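Local coordinates for putative oxidoreductase molybdopterin-binding subunit (Sulfolobus tokodaii, PDB 4ZOH), which probably serves as the molybdenum-cofactor-bearing subunit of an oxidoreductase of the xanthine dehydrogenase and aldehyde oxidase family, binding pterin cytosine dinucleotide, at residues A[181-191]-A[214-225]; A[202-210]-A[467-475]. One frame throughout, in Å; residues are numbered along the deposited sequence.

Contact 1: A[181-191]-A[214-225]. With MCN (pterin cytosine dinucleotide), chain D.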
loop_
_atom_site.group_PDB
_atom_site.type_symbol
_atom_site.label_atom_id
_atom_site.label_comp_id
_atom_site.label_asym_id
_atom_site.label_seq_id
_atom_site.Cartn_x
_atom_site.Cartn_y
_atom_site.Cartn_z
ATOM N N PHE A 181 -4.350 -4.097 -10.507
ATOM C CA PHE A 181 -3.596 -3.236 -11.465
ATOM C C PHE A 181 -3.879 -1.757 -11.192
ATOM O O PHE A 181 -5.054 -1.329 -11.348
ATOM C CB PHE A 181 -4.087 -3.516 -12.927
ATOM C CG PHE A 181 -3.062 -3.127 -13.994
ATOM C CD1 PHE A 181 -2.011 -3.966 -14.319
ATOM C CD2 PHE A 181 -3.165 -1.928 -14.693
ATOM C CE1 PHE A 181 -1.053 -3.602 -15.292
ATOM C CE2 PHE A 181 -2.241 -1.575 -15.679
ATOM C CZ PHE A 181 -1.185 -2.413 -15.989
ATOM N N TYR A 182 -2.853 -0.982 -10.774
ATOM C CA TYR A 182 -3.028 0.472 -10.562
ATOM C C TYR A 182 -2.463 1.143 -11.797
ATOM O O TYR A 182 -1.419 0.738 -12.261
ATOM C CB TYR A 182 -2.255 0.996 -9.369
ATOM C CG TYR A 182 -2.539 0.360 -8.027
ATOM C CD1 TYR A 182 -3.311 1.050 -7.061
ATOM C CD2 TYR A 182 -2.007 -0.893 -7.703
ATOM C CE1 TYR A 182 -3.501 0.511 -5.802
ATOM C CE2 TYR A 182 -2.217 -1.443 -6.447
ATOM C CZ TYR A 182 -2.962 -0.733 -5.530
ATOM O OH TYR A 182 -3.185 -1.308 -4.341
ATOM N N SER A 183 -3.105 2.181 -12.289
ATOM C CA SER A 183 -2.586 2.783 -13.477
ATOM C C SER A 183 -2.985 4.238 -13.547
ATOM O O SER A 183 -4.133 4.618 -13.149
ATOM C CB SER A 183 -3.119 2.051 -14.746
ATOM O OG SER A 183 -2.526 2.578 -15.950
ATOM N N SER A 184 -2.090 5.014 -14.132
ATOM C CA SER A 184 -2.382 6.397 -14.428
ATOM C C SER A 184 -3.225 6.349 -15.686
ATOM O O SER A 184 -2.719 6.378 -16.798
ATOM C CB SER A 184 -1.089 7.238 -14.589
ATOM O OG SER A 184 -1.421 8.608 -14.816
ATOM N N THR A 185 -4.502 6.142 -15.498
ATOM C CA THR A 185 -5.375 5.909 -16.634
ATOM C C THR A 185 -6.575 6.870 -16.550
ATOM O O THR A 185 -6.791 7.447 -15.466
ATOM C CB THR A 185 -5.877 4.437 -16.647
ATOM O OG1 THR A 185 -6.613 4.201 -17.836
ATOM C CG2 THR A 185 -6.748 4.113 -15.449
ATOM N N GLN A 186 -7.374 6.969 -17.625
ATOM C CA GLN A 186 -8.606 7.822 -17.612
ATOM C C GLN A 186 -9.871 7.118 -17.114
ATOM O O GLN A 186 -10.917 7.742 -16.914
ATOM C CB GLN A 186 -8.847 8.521 -18.958
ATOM C CG GLN A 186 -7.715 9.463 -19.294
ATOM C CD GLN A 186 -7.935 10.261 -20.565
ATOM O OE1 GLN A 186 -6.978 10.509 -21.311
ATOM N NE2 GLN A 186 -9.162 10.622 -20.836
ATOM N N SER A 187 -9.775 5.808 -16.866
ATOM C CA SER A 187 -10.929 5.075 -16.392
ATOM C C SER A 187 -10.479 3.732 -15.871
ATOM O O SER A 187 -10.006 2.927 -16.663
ATOM C CB SER A 187 -11.929 4.796 -17.546
ATOM O OG SER A 187 -13.052 4.046 -17.085
ATOM N N ALA A 188 -10.727 3.456 -14.600
ATOM C CA ALA A 188 -10.390 2.116 -14.052
ATOM C C ALA A 188 -11.247 0.983 -14.749
ATOM O O ALA A 188 -10.734 -0.048 -15.071
ATOM C CB ALA A 188 -10.557 2.080 -12.550
ATOM N N HIS A 189 -12.518 1.245 -15.022
ATOM C CA HIS A 189 -13.448 0.224 -15.455
ATOM C C HIS A 189 -13.182 -0.162 -16.896
ATOM O O HIS A 189 -13.230 -1.361 -17.209
ATOM C CB HIS A 189 -14.881 0.710 -15.228
ATOM C CG HIS A 189 -15.078 1.341 -13.880
ATOM N ND1 HIS A 189 -15.285 0.593 -12.735
ATOM C CD2 HIS A 189 -15.100 2.645 -13.490
ATOM C CE1 HIS A 189 -15.429 1.414 -11.696
ATOM N NE2 HIS A 189 -15.328 2.661 -12.125
ATOM N N TYR A 190 -12.814 0.822 -17.720
ATOM C CA TYR A 190 -12.442 0.589 -19.114
ATOM C C TYR A 190 -11.085 -0.118 -19.264
ATOM O O TYR A 190 -10.960 -1.096 -20.007
ATOM C CB TYR A 190 -12.483 1.889 -19.933
ATOM C CG TYR A 190 -12.144 1.709 -21.381
ATOM C CD1 TYR A 190 -12.902 0.853 -22.210
ATOM C CD2 TYR A 190 -11.090 2.419 -21.934
ATOM C CE1 TYR A 190 -12.562 0.693 -23.559
ATOM C CE2 TYR A 190 -10.741 2.284 -23.269
ATOM C CZ TYR A 190 -11.494 1.433 -24.073
ATOM O OH TYR A 190 -11.085 1.330 -25.365
ATOM N N LEU A 191 -10.091 0.321 -18.495
ATOM C CA LEU A 191 -8.839 -0.416 -18.415
ATOM C C LEU A 191 -9.096 -1.879 -17.920
ATOM O O LEU A 191 -8.527 -2.807 -18.429
ATOM C CB LEU A 191 -7.777 0.326 -17.593
ATOM C CG LEU A 191 -6.464 -0.412 -17.341
ATOM C CD1 LEU A 191 -5.832 -0.565 -18.757
ATOM C CD2 LEU A 191 -5.548 0.450 -16.492
ATOM N N ALA A 214 -4.047 13.976 -18.413
ATOM C CA ALA A 214 -4.035 12.965 -19.449
ATOM C C ALA A 214 -4.257 13.635 -20.796
ATOM O O ALA A 214 -3.423 13.473 -21.735
ATOM C CB ALA A 214 -5.137 11.962 -19.180
ATOM N N PHE A 215 -5.376 14.396 -20.876
ATOM C CA PHE A 215 -5.746 15.203 -22.078
ATOM C C PHE A 215 -5.923 14.259 -23.279
ATOM O O PHE A 215 -5.600 14.620 -24.399
ATOM C CB PHE A 215 -4.717 16.301 -22.360
ATOM C CG PHE A 215 -4.431 17.149 -21.145
ATOM C CD1 PHE A 215 -5.350 18.113 -20.719
ATOM C CD2 PHE A 215 -3.256 16.947 -20.378
ATOM C CE1 PHE A 215 -5.083 18.898 -19.584
ATOM C CE2 PHE A 215 -3.009 17.717 -19.231
ATOM C CZ PHE A 215 -3.921 18.693 -18.814
ATOM N N GLY A 216 -6.388 13.028 -22.970
ATOM C CA GLY A 216 -6.797 12.075 -23.961
ATOM C C GLY A 216 -5.728 11.003 -24.079
ATOM O O GLY A 216 -6.032 9.941 -24.447
ATOM N N SER A 217 -4.499 11.290 -23.674
ATOM C CA SER A 217 -3.394 10.370 -23.774
ATOM C C SER A 217 -3.482 9.055 -22.969
ATOM O O SER A 217 -2.625 8.199 -23.204
ATOM C CB SER A 217 -2.084 11.082 -23.486
ATOM O OG SER A 217 -1.899 11.201 -22.108
ATOM N N LYS A 218 -4.452 8.919 -22.030
ATOM C CA LYS A 218 -4.539 7.787 -21.094
ATOM C C LYS A 218 -5.920 7.065 -21.200
ATOM O O LYS A 218 -6.340 6.290 -20.311
ATOM C CB LYS A 218 -4.210 8.214 -19.635
ATOM C CG LYS A 218 -2.746 8.685 -19.447
ATOM C CD LYS A 218 -2.481 9.385 -18.089
ATOM C CE LYS A 218 -1.099 9.998 -18.068
ATOM N NZ LYS A 218 -0.802 10.569 -16.688
ATOM N N ILE A 219 -6.654 7.367 -22.271
ATOM C CA ILE A 219 -7.873 6.592 -22.550
ATOM C C ILE A 219 -7.542 5.117 -22.867
ATOM O O ILE A 219 -8.047 4.197 -22.213
ATOM C CB ILE A 219 -8.659 7.162 -23.751
ATOM C CG1 ILE A 219 -9.060 8.619 -23.479
ATOM C CG2 ILE A 219 -9.879 6.245 -24.047
ATOM C CD1 ILE A 219 -9.810 9.246 -24.696
ATOM N N ILE A 220 -6.648 4.927 -23.847
ATOM C CA ILE A 220 -6.341 3.594 -24.320
ATOM C C ILE A 220 -5.474 2.887 -23.283
ATOM O O ILE A 220 -4.839 3.551 -22.423
ATOM C CB ILE A 220 -5.597 3.659 -25.691
ATOM C CG1 ILE A 220 -4.179 4.271 -25.585
ATOM C CG2 ILE A 220 -6.486 4.393 -26.693
ATOM C CD1 ILE A 220 -3.397 4.179 -26.893
ATOM N N ALA A 221 -5.455 1.554 -23.350
ATOM C CA ALA A 221 -4.383 0.788 -22.674
ATOM C C ALA A 221 -3.215 0.809 -23.600
ATOM O O ALA A 221 -3.359 0.475 -24.780
ATOM C CB ALA A 221 -4.820 -0.661 -22.404
ATOM N N HIS A 222 -2.079 1.175 -23.069
ATOM C CA HIS A 222 -0.917 1.232 -23.800
ATOM C C HIS A 222 -0.190 -0.111 -23.918
ATOM O O HIS A 222 -0.368 -0.946 -23.056
ATOM C CB HIS A 222 -0.000 2.230 -23.121
ATOM C CG HIS A 222 -0.441 3.633 -23.364
ATOM N ND1 HIS A 222 0.070 4.393 -24.386
ATOM C CD2 HIS A 222 -1.403 4.383 -22.776
ATOM C CE1 HIS A 222 -0.507 5.584 -24.393
ATOM N NE2 HIS A 222 -1.422 5.595 -23.436
ATOM N N PRO A 223 0.700 -0.255 -24.913
ATOM C CA PRO A 223 1.429 -1.566 -24.940
ATOM C C PRO A 223 2.078 -1.939 -23.598
ATOM O O PRO A 223 1.963 -3.106 -23.179
ATOM C CB PRO A 223 2.508 -1.374 -26.028
ATOM C CG PRO A 223 2.006 -0.231 -26.900
ATOM C CD PRO A 223 1.241 0.697 -25.922
ATOM N N GLU A 224 2.680 -0.960 -22.913
ATOM C CA GLU A 224 3.332 -1.211 -21.631
ATOM C C GLU A 224 2.351 -1.710 -20.556
ATOM O O GLU A 224 2.708 -2.540 -19.695
ATOM C CB GLU A 224 4.029 0.060 -21.126
ATOM C CG GLU A 224 5.144 0.574 -22.002
ATOM C CD GLU A 224 4.635 1.596 -23.003
ATOM O OE1 GLU A 224 3.592 1.394 -23.559
ATOM O OE2 GLU A 224 5.305 2.586 -23.255
ATOM N N GLU A 225 1.115 -1.235 -20.601
ATOM C CA GLU A 225 0.180 -1.689 -19.607
ATOM C C GLU A 225 -0.223 -3.162 -19.814
ATOM O O GLU A 225 -0.278 -3.945 -18.868
ATOM C CB GLU A 225 -1.082 -0.788 -19.572
ATOM C CG GLU A 225 -0.890 0.600 -18.880
ATOM C CD GLU A 225 -2.067 1.522 -19.213
ATOM O OE1 GLU A 225 -2.126 2.007 -20.330
ATOM O OE2 GLU A 225 -2.953 1.773 -18.402
HETATM N N1 MCN D . -18.715 22.022 -15.898
HETATM C C2 MCN D . -19.802 22.693 -15.360
HETATM N N3 MCN D . -20.916 22.966 -16.108
HETATM C C4 MCN D . -20.930 22.562 -17.438
HETATM C C5 MCN D . -19.843 21.888 -17.994
HETATM C C6 MCN D . -18.727 21.590 -17.212
HETATM O O2 MCN D . -19.837 23.072 -14.184
HETATM N N4 MCN D . -22.008 22.831 -18.143
HETATM C "C1'" MCN D . -17.581 21.754 -15.012
HETATM C C2D MCN D . -17.749 20.375 -14.370
HETATM O "O2'" MCN D . -18.378 20.425 -13.126
HETATM C "C3'" MCN D . -16.324 19.953 -14.127
HETATM C C4D MCN D . -15.743 20.342 -15.423
HETATM O O4D MCN D . -16.383 21.652 -15.745
HETATM O "O3'" MCN D . -15.708 20.648 -13.099
HETATM C "C5'" MCN D . -16.263 19.116 -16.150
HETATM O "O5'" MCN D . -16.180 19.250 -17.449
HETATM P PA MCN D . -16.914 18.243 -18.492
HETATM O O1A MCN D . -17.956 17.358 -18.016
HETATM O O2A MCN D . -17.175 19.256 -19.572
HETATM O O3A MCN D . -15.500 17.455 -18.965
HETATM P PB MCN D . -14.930 16.183 -18.151
HETATM O O1B MCN D . -15.594 14.943 -18.724
HETATM O O2B MCN D . -14.965 16.288 -16.689
HETATM O O3B MCN D . -13.462 16.288 -18.570
HETATM C C10 MCN D . -12.910 15.646 -19.753
HETATM C "C9'" MCN D . -12.097 16.629 -20.560
HETATM C "C8'" MCN D . -11.316 16.001 -21.588
HETATM S "S8'" MCN D . -12.092 14.958 -22.770
HETATM C "C7'" MCN D . -9.994 16.275 -21.771
HETATM S "S7'" MCN D . -9.039 15.621 -23.128
HETATM C "C6'" MCN D . -9.283 17.236 -20.950
HETATM C C7 MCN D . -10.297 18.172 -20.211
HETATM O "O9'" MCN D . -11.278 17.335 -19.633
HETATM N "N5'" MCN D . -8.319 16.620 -20.041
HETATM C C4A MCN D . -7.955 17.180 -18.800
HETATM N "N8'" MCN D . -9.600 18.929 -19.125
HETATM C C4B MCN D . -8.605 18.374 -18.376
HETATM N "N1'" MCN D . -8.283 18.992 -17.237
HETATM C "C2'" MCN D . -7.359 18.450 -16.447
HETATM N "N2'" MCN D . -7.078 19.071 -15.321
HETATM N "N3'" MCN D . -6.648 17.253 -16.791
HETATM C "C4'" MCN D . -6.932 16.597 -18.012
HETATM O "O4'" MCN D . -6.300 15.549 -18.332
HETATM O O HOH W 1 -2.212 5.197 -19.280
HETATM O O HOH W 2 -9.076 4.433 -19.627
HETATM O O HOH W 3 -5.112 3.047 -19.531
#
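Gln-186 reaches across to the 214-219 loop with its amide oxygen. OE1 accepts from Lys-218 N at 3.1 Å (N-H...O 155°), the donor tilted 25° from the amide plane, and more weakly from Gly-216 N. CG sits anti to the carbonyl carbon (chi1 -62°) and the chain runs on extended, which carries the amide past Ala-214 CB to lie against Ile-219 CG1; NE2 is bonded to Thr-481 O. Gln-186 N donates to Lys-218 O at 3.0 Å, from above the carbonyl plane. The loop so held is part of the cofactor pocket, probably as in the xanthine dehydrogenase and aldehyde oxidase family: Ala-214 N (2.7 Å) and Phe-215 N (2.9 Å) both donate to pterin O4', over which the Phe-215 ring lays one face. Lys-218, extended throughout, runs alongside Ser-184 until NZ meets Ser-184 OG at 2.8 Å; Glu-166 O and Gly-213 O also accept from NZ. Where strand 179-183 passes helix 223-235, Ser-183 OG donates to Glu-225 OE2 at 2.6 Å from above the carboxylate plane, while OE1 accepts from His-222 N at the helix N-cap. The Phe-181 ring crosses Glu-225 at about a right angle, CZ lying 3.9 Å from its CB.

Contact 2: A[202-210]-A[467-475]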
loop_
_atom_site.group_PDB
_atom_site.type_symbol
_atom_site.label_atom_id
_atom_site.label_comp_id
_atom_site.label_asym_id
_atom_site.label_seq_id
_atom_site.Cartn_x
_atom_site.Cartn_y
_atom_site.Cartn_z
ATOM N N GLU A 202 -11.474 -12.847 -15.777
ATOM C CA GLU A 202 -12.340 -11.802 -15.285
ATOM C C GLU A 202 -11.859 -11.276 -13.913
ATOM O O GLU A 202 -12.328 -10.225 -13.456
ATOM C CB GLU A 202 -13.756 -12.315 -15.223
ATOM C CG GLU A 202 -13.979 -13.398 -14.150
ATOM C CD GLU A 202 -15.441 -13.768 -14.076
ATOM O OE1 GLU A 202 -16.196 -13.293 -14.953
ATOM O OE2 GLU A 202 -15.868 -14.465 -13.135
ATOM N N ASN A 203 -10.936 -11.991 -13.252
ATOM C CA ASN A 203 -10.613 -11.658 -11.864
ATOM C C ASN A 203 -9.546 -10.596 -11.736
ATOM O O ASN A 203 -8.395 -10.895 -11.380
ATOM C CB ASN A 203 -10.300 -12.905 -11.048
ATOM C CG ASN A 203 -11.483 -13.324 -10.256
ATOM O OD1 ASN A 203 -12.162 -14.263 -10.625
ATOM N ND2 ASN A 203 -11.788 -12.568 -9.177
ATOM N N ILE A 204 -9.927 -9.404 -12.198
ATOM C CA ILE A 204 -9.010 -8.285 -12.311
ATOM C C ILE A 204 -9.690 -7.108 -11.592
ATOM O O ILE A 204 -10.850 -6.813 -11.859
ATOM C CB ILE A 204 -8.727 -7.932 -13.756
ATOM C CG1 ILE A 204 -8.198 -9.200 -14.533
ATOM C CG2 ILE A 204 -7.766 -6.732 -13.841
ATOM C CD1 ILE A 204 -7.641 -8.845 -15.911
ATOM N N ARG A 205 -8.996 -6.555 -10.596
ATOM C CA ARG A 205 -9.389 -5.270 -9.991
ATOM C C ARG A 205 -8.455 -4.174 -10.560
ATOM O O ARG A 205 -7.225 -4.345 -10.548
ATOM C CB ARG A 205 -9.156 -5.353 -8.484
ATOM C CG ARG A 205 -9.467 -4.031 -7.757
ATOM C CD ARG A 205 -9.099 -4.159 -6.293
ATOM N NE ARG A 205 -9.774 -3.175 -5.454
ATOM C CZ ARG A 205 -9.795 -3.244 -4.114
ATOM N NH1 ARG A 205 -9.177 -4.235 -3.494
ATOM N NH2 ARG A 205 -10.450 -2.341 -3.391
ATOM N N VAL A 206 -9.022 -3.059 -11.013
ATOM C CA VAL A 206 -8.259 -1.928 -11.472
ATOM C C VAL A 206 -8.496 -0.727 -10.497
ATOM O O VAL A 206 -9.597 -0.486 -10.029
ATOM C CB VAL A 206 -8.509 -1.556 -12.960
ATOM C CG1 VAL A 206 -7.696 -0.337 -13.325
ATOM C CG2 VAL A 206 -7.936 -2.698 -13.877
ATOM N N ILE A 207 -7.429 -0.006 -10.210
ATOM C CA ILE A 207 -7.479 1.183 -9.359
ATOM C C ILE A 207 -6.861 2.319 -10.153
ATOM O O ILE A 207 -5.695 2.244 -10.531
ATOM C CB ILE A 207 -6.746 0.955 -8.020
ATOM C CG1 ILE A 207 -7.519 -0.101 -7.208
ATOM C CG2 ILE A 207 -6.617 2.287 -7.233
ATOM C CD1 ILE A 207 -6.842 -0.568 -5.940
ATOM N N GLN A 208 -7.683 3.346 -10.420
ATOM C CA GLN A 208 -7.176 4.635 -10.858
ATOM C C GLN A 208 -6.925 5.478 -9.611
ATOM O O GLN A 208 -7.880 5.915 -8.979
ATOM C CB GLN A 208 -8.187 5.314 -11.742
ATOM C CG GLN A 208 -7.860 6.745 -12.173
ATOM C CD GLN A 208 -9.139 7.445 -12.712
ATOM O OE1 GLN A 208 -10.217 7.262 -12.166
ATOM N NE2 GLN A 208 -9.023 8.114 -13.858
ATOM N N PRO A 209 -5.662 5.699 -9.249
ATOM C CA PRO A 209 -5.316 6.524 -8.032
ATOM C C PRO A 209 -5.360 7.999 -8.536
ATOM O O PRO A 209 -5.948 8.239 -9.643
ATOM C CB PRO A 209 -3.872 6.087 -7.729
ATOM C CG PRO A 209 -3.296 5.851 -9.105
ATOM C CD PRO A 209 -4.435 5.222 -9.934
ATOM N N ASP A 210 -4.737 8.941 -7.841
ATOM C CA ASP A 210 -4.683 10.300 -8.417
ATOM C C ASP A 210 -3.950 10.241 -9.752
ATOM O O ASP A 210 -2.918 9.598 -9.857
ATOM C CB ASP A 210 -3.998 11.324 -7.427
ATOM C CG ASP A 210 -4.782 11.443 -6.128
ATOM O OD1 ASP A 210 -6.001 11.736 -6.226
ATOM O OD2 ASP A 210 -4.258 11.130 -5.031
ATOM N N VAL A 467 -17.303 12.007 -2.085
ATOM C CA VAL A 467 -17.380 11.517 -3.431
ATOM C C VAL A 467 -16.114 10.707 -3.748
ATOM O O VAL A 467 -14.974 11.227 -3.579
ATOM C CB VAL A 467 -17.507 12.674 -4.435
ATOM C CG1 VAL A 467 -17.653 12.145 -5.881
ATOM C CG2 VAL A 467 -18.726 13.537 -4.075
ATOM N N ARG A 468 -16.324 9.454 -4.210
ATOM C CA ARG A 468 -15.231 8.496 -4.519
ATOM C C ARG A 468 -15.354 7.994 -5.947
ATOM O O ARG A 468 -16.435 8.057 -6.532
ATOM C CB ARG A 468 -15.323 7.329 -3.523
ATOM C CG ARG A 468 -15.015 7.759 -2.090
ATOM C CD ARG A 468 -13.506 7.865 -1.898
ATOM N NE ARG A 468 -12.935 6.504 -1.902
ATOM C CZ ARG A 468 -12.090 5.991 -2.805
ATOM N NH1 ARG A 468 -11.702 6.730 -3.825
ATOM N NH2 ARG A 468 -11.696 4.696 -2.705
ATOM N N TRP A 469 -14.262 7.508 -6.531
ATOM C CA TRP A 469 -14.256 6.940 -7.882
ATOM C C TRP A 469 -12.965 6.126 -8.067
ATOM O O TRP A 469 -12.068 6.266 -7.224
ATOM C CB TRP A 469 -14.259 8.072 -8.951
ATOM C CG TRP A 469 -13.039 8.994 -9.028
ATOM C CD1 TRP A 469 -11.990 8.844 -9.867
ATOM C CD2 TRP A 469 -12.785 10.208 -8.289
ATOM N NE1 TRP A 469 -11.083 9.853 -9.699
ATOM C CE2 TRP A 469 -11.542 10.698 -8.719
ATOM C CE3 TRP A 469 -13.459 10.885 -7.259
ATOM C CZ2 TRP A 469 -10.956 11.884 -8.218
ATOM C CZ3 TRP A 469 -12.870 12.086 -6.723
ATOM C CH2 TRP A 469 -11.613 12.565 -7.231
ATOM N N GLY A 470 -12.863 5.351 -9.172
ATOM C CA GLY A 470 -11.567 4.858 -9.612
ATOM C C GLY A 470 -11.106 3.540 -8.988
ATOM O O GLY A 470 -9.956 3.198 -9.105
ATOM N N ASP A 471 -12.024 2.798 -8.384
ATOM C CA ASP A 471 -11.769 1.434 -7.927
ATOM C C ASP A 471 -12.899 0.552 -8.431
ATOM O O ASP A 471 -14.067 0.813 -8.142
ATOM C CB ASP A 471 -11.666 1.343 -6.402
ATOM C CG ASP A 471 -11.272 -0.051 -5.878
ATOM O OD1 ASP A 471 -11.264 -1.086 -6.589
ATOM O OD2 ASP A 471 -10.967 -0.124 -4.684
ATOM N N THR A 472 -12.549 -0.474 -9.207
ATOM C CA THR A 472 -13.571 -1.372 -9.812
ATOM C C THR A 472 -14.290 -2.133 -8.714
ATOM O O THR A 472 -15.367 -2.756 -8.962
ATOM C CB THR A 472 -12.947 -2.341 -10.851
ATOM O OG1 THR A 472 -11.984 -3.149 -10.185
ATOM C CG2 THR A 472 -12.248 -1.595 -11.977
ATOM N N GLU A 473 -13.779 -2.073 -7.476
ATOM C CA GLU A 473 -14.496 -2.787 -6.379
ATOM C C GLU A 473 -15.505 -1.979 -5.547
ATOM O O GLU A 473 -16.248 -2.551 -4.691
ATOM C CB GLU A 473 -13.518 -3.417 -5.431
ATOM C CG GLU A 473 -12.940 -4.718 -5.994
ATOM C CD GLU A 473 -12.392 -5.672 -4.941
ATOM O OE1 GLU A 473 -12.806 -5.579 -3.739
ATOM O OE2 GLU A 473 -11.556 -6.529 -5.350
ATOM N N ILE A 474 -15.538 -0.662 -5.749
ATOM C CA ILE A 474 -16.423 0.166 -4.911
ATOM C C ILE A 474 -17.692 0.587 -5.698
ATOM O O ILE A 474 -18.543 1.314 -5.168
ATOM C CB ILE A 474 -15.702 1.399 -4.331
ATOM C CG1 ILE A 474 -15.314 2.331 -5.467
ATOM C CG2 ILE A 474 -14.500 1.001 -3.474
ATOM C CD1 ILE A 474 -14.609 3.597 -5.022
ATOM N N ILE A 475 -17.757 0.228 -6.995
ATOM C CA ILE A 475 -18.943 0.521 -7.816
ATOM C C ILE A 475 -19.123 -0.576 -8.877
ATOM O O ILE A 475 -18.119 -1.181 -9.358
ATOM C CB ILE A 475 -18.897 1.952 -8.426
ATOM C CG1 ILE A 475 -20.293 2.401 -8.983
ATOM C CG2 ILE A 475 -17.745 2.142 -9.396
ATOM C CD1 ILE A 475 -20.367 3.845 -9.452
HETATM O O HOH W 4 -12.878 -5.794 -10.041
#
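Asp-471 OD1 accepts two hydrogen bonds from different directions. Arg-205 NE reaches it at 2.8 Å, almost straight (173°), on the syn side and in the guanidinium plane; Glu-473 N comes from above the carboxylate plane, also at 2.8 Å, closing an Asx turn. The second oxygen, OD2, offers its syn lone pair to Arg-205 NH2 at 2.6 Å, so the guanidinium grips the carboxylate side-on with two nitrogens, the two planes nearly coplanar. An extended arginine chain, with CG anti to the backbone N (chi1 177°), spans the distance. Over one guanidinium face lies the Glu-473 carboxylate, stacked with planes 11° apart; its salt bridge to NH1 is long and purely electrostatic, since OE2 lies well out of plane, and OE2 pairs with Lys-178 besides. Glu-473 OE1 in turn bridges to Arg-468 of the second subunit.

Next to this network Thr-472 works with both backbone and side chain: its N donates to Val-206 O, and its OG1 accepts from Val-206 N at 3.1 Å while a water links OG1 to Ile-204 O. Gln-208 N donates to Gly-470 O at 2.6 Å. Farther along, Gln-208 OE1 approaches the edge of the Trp-469 ring, 3.3 Å from CD1, the amide perpendicular to it; NE2 is held by Thr-185 and Gly-440. Ile-207 and Asp-471 form a single antiparallel beta bridge, by which the loop after strand 465-468, with its type I beta turn Asp-471 to Ile-474, joins strand 204-207, one of the two outermost strands within this chain of the mixed sheet.

How the contacts relate
Both contacts are largely buried, with centres about 12 Å apart, and they use neighbouring strands of one sheet: 179-183 in contact 1 and 204-207 in contact 2, joined by the backbone bond from Phe-181 N to Arg-205 O. Contact 1 lies deeper, its centre about 12 Å from the chain centre against 21 Å, and relies on hydroxyls, amides and waters with Lys-218 and Glu-225 as its charged groups; its 214-216 part touches the cofactor. Contact 2 ties together two molybdopterin-binding domains of the chain and uses a salt-bridge network close to the second subunit. Gln-208 of contact 2 couples them by donating NE2 to Thr-185 O, and Ile-475 packs against His-189.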